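Local coordinates for coatomer subunit delta (Saccharomyces cerevisiae, PDB 5FJZ), which forms part of the COPI vesicle coat, which is probably required for retrograde Golgi-to-ER transport of dilysine-tagged proteins, and binds Dsl1 through its mu-homology domain, at residues S54-D60 against M239-V245. Numbering follows the deposited sequence.
Sequences SNLKLAD and MAIQSVV
Lys-57 lays its extended side chain over Ser-243, with Lys-57 CD 3.6 Å from Ser-243 OG, on the face of an antiparallel beta pair that also carries Asn-55 and Val-245. A classic bulge interrupts the pair, which belongs to a small three-stranded sheet of the mu-homology domain. Strands 54-58 and 241-245 run at 158°, axes 4.6 Å apart. Asn-55 and Val-245 form a hydrogen-bonded pair: Asn-55 N to Val-245 O is 2.8 Å, Val-245 N to Asn-55 O 3.0 Å. Leu-56 faces Val-244 as a non-hydrogen-bonded pair. Lys-57 N donates to Ser-243 O at 2.8 Å. Lys-57 O accepts hydrogen bonds from Gln-242 N at 2.9 Å and, weakly, from Ser-243 N at 3.4 Å. The Gln-242 backbone, at phi/psi -93/-47, leaves the extended conformation, so Gln-242 and Ser-243 both face Lys-57. The register shifts by one, so Leu-58 pairs with Ile-241. Leu-56, Leu-58 and Ile-241 pack on Leu-42 of strand 33-46, in the domain's long sheet. Leu-58 CD2 lies 3.9 Å from Ile-241 CD1. Beyond the bulge, Ala-59 N donates a hydrogen bond to Ala-240 O at 2.9 Å.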
loop_
_atom_site.group_PDB
_atom_site.type_symbol
_atom_site.label_atom_id
_atom_site.label_comp_id
_atom_site.label_asym_id
_atom_site.label_seq_id
_atom_site.Cartn_x
_atom_site.Cartn_y
_atom_site.Cartn_z
ATOM N N SER A 54 23.674 -26.039 6.133
ATOM C CA SER A 54 23.326 -26.163 7.529
ATOM C C SER A 54 21.848 -26.371 7.683
ATOM O O SER A 54 21.035 -26.126 6.761
ATOM C CB SER A 54 23.816 -24.923 8.273
ATOM O OG SER A 54 23.381 -23.740 7.580
ATOM N N ASN A 55 21.469 -26.938 8.825
ATOM C CA ASN A 55 20.103 -27.114 9.174
ATOM C C ASN A 55 19.880 -26.636 10.594
ATOM O O ASN A 55 20.790 -26.648 11.427
ATOM C CB ASN A 55 19.649 -28.584 9.156
ATOM C CG ASN A 55 19.503 -29.186 7.754
ATOM O OD1 ASN A 55 19.632 -28.533 6.686
ATOM N ND2 ASN A 55 19.270 -30.461 7.762
ATOM N N LEU A 56 18.682 -26.123 10.872
ATOM C CA LEU A 56 18.406 -25.490 12.188
ATOM C C LEU A 56 17.505 -26.430 12.920
ATOM O O LEU A 56 16.585 -26.915 12.333
ATOM C CB LEU A 56 17.597 -24.188 11.995
ATOM C CG LEU A 56 18.269 -22.874 11.617
ATOM C CD1 LEU A 56 19.521 -22.960 10.780
ATOM C CD2 LEU A 56 17.247 -21.892 11.041
ATOM N N LYS A 57 17.799 -26.704 14.196
ATOM C CA LYS A 57 16.904 -27.526 15.010
ATOM C C LYS A 57 16.198 -26.596 15.956
ATOM O O LYS A 57 16.837 -25.905 16.719
ATOM C CB LYS A 57 17.644 -28.589 15.834
ATOM C CG LYS A 57 17.893 -29.890 15.100
ATOM C CD LYS A 57 18.614 -30.901 16.006
ATOM C CE LYS A 57 19.232 -32.050 15.211
ATOM N NZ LYS A 57 20.319 -32.687 16.007
ATOM N N LEU A 58 14.873 -26.572 15.889
ATOM C CA LEU A 58 14.132 -25.727 16.811
ATOM C C LEU A 58 14.115 -26.370 18.185
ATOM O O LEU A 58 14.188 -27.585 18.278
ATOM C CB LEU A 58 12.731 -25.564 16.313
ATOM C CG LEU A 58 12.534 -25.010 14.858
ATOM C CD1 LEU A 58 11.126 -24.793 14.493
ATOM C CD2 LEU A 58 13.262 -23.709 14.653
ATOM N N ALA A 59 13.922 -25.556 19.221
ATOM C CA ALA A 59 13.868 -26.044 20.631
ATOM C C ALA A 59 12.780 -27.094 20.831
ATOM O O ALA A 59 11.699 -27.108 20.196
ATOM C CB ALA A 59 13.616 -24.932 21.613
ATOM N N ASP A 60 13.138 -28.089 21.632
ATOM C CA ASP A 60 12.265 -29.247 21.829
ATOM C C ASP A 60 10.947 -28.793 22.463
ATOM O O ASP A 60 9.897 -29.460 22.313
ATOM C CB ASP A 60 12.989 -30.227 22.732
ATOM C CG ASP A 60 14.044 -31.049 22.006
ATOM O OD1 ASP A 60 13.734 -31.497 20.862
ATOM O OD2 ASP A 60 15.138 -31.303 22.591
ATOM N N MET A 239 9.325 -19.320 20.819
ATOM C CA MET A 239 10.188 -19.805 19.771
ATOM C C MET A 239 11.666 -19.620 20.120
ATOM O O MET A 239 12.076 -18.591 20.650
ATOM C CB MET A 239 9.795 -19.067 18.428
ATOM C CG MET A 239 10.542 -19.475 17.102
ATOM S SD MET A 239 10.532 -21.207 16.580
ATOM C CE MET A 239 8.789 -21.466 16.254
ATOM N N ALA A 240 12.456 -20.638 19.792
ATOM C CA ALA A 240 13.875 -20.660 20.157
ATOM C C ALA A 240 14.566 -21.798 19.365
ATOM O O ALA A 240 13.936 -22.648 18.797
ATOM C CB ALA A 240 14.011 -20.906 21.656
ATOM N N ILE A 241 15.900 -21.749 19.347
ATOM C CA ILE A 241 16.728 -22.647 18.609
ATOM C C ILE A 241 17.463 -23.555 19.613
ATOM O O ILE A 241 17.981 -23.088 20.633
ATOM C CB ILE A 241 17.786 -21.866 17.835
ATOM C CG1 ILE A 241 17.115 -20.886 16.869
ATOM C CG2 ILE A 241 18.733 -22.813 17.069
ATOM C CD1 ILE A 241 16.180 -21.504 15.865
ATOM N N GLN A 242 17.523 -24.817 19.263
ATOM C CA GLN A 242 18.260 -25.824 20.078
ATOM C C GLN A 242 19.683 -25.989 19.607
ATOM O O GLN A 242 20.627 -25.999 20.377
ATOM C CB GLN A 242 17.548 -27.106 19.801
ATOM C CG GLN A 242 18.198 -28.312 20.345
ATOM C CD GLN A 242 17.080 -28.971 21.104
ATOM O OE1 GLN A 242 16.496 -29.946 20.655
ATOM N NE2 GLN A 242 16.663 -28.319 22.246
ATOM N N SER A 243 19.843 -26.122 18.296
ATOM C CA SER A 243 21.176 -26.165 17.759
ATOM C C SER A 243 21.107 -25.868 16.266
ATOM O O SER A 243 20.029 -25.863 15.619
ATOM C CB SER A 243 21.823 -27.538 17.938
ATOM O OG SER A 243 21.000 -28.514 17.295
ATOM N N VAL A 244 22.300 -25.670 15.734
ATOM C CA VAL A 244 22.498 -25.637 14.308
ATOM C C VAL A 244 23.587 -26.712 13.968
ATOM O O VAL A 244 24.608 -26.808 14.638
ATOM C CB VAL A 244 22.977 -24.242 13.882
ATOM C CG1 VAL A 244 23.228 -24.237 12.361
ATOM C CG2 VAL A 244 21.952 -23.155 14.198
ATOM N N VAL A 245 23.397 -27.365 12.829
ATOM C CA VAL A 245 24.006 -28.590 12.529
ATOM C C VAL A 245 24.300 -28.622 11.015
ATOM O O VAL A 245 23.575 -28.048 10.229
ATOM C CB VAL A 245 22.916 -29.594 13.027
ATOM C CG1 VAL A 245 22.363 -30.514 11.965
ATOM C CG2 VAL A 245 23.251 -30.168 14.382
#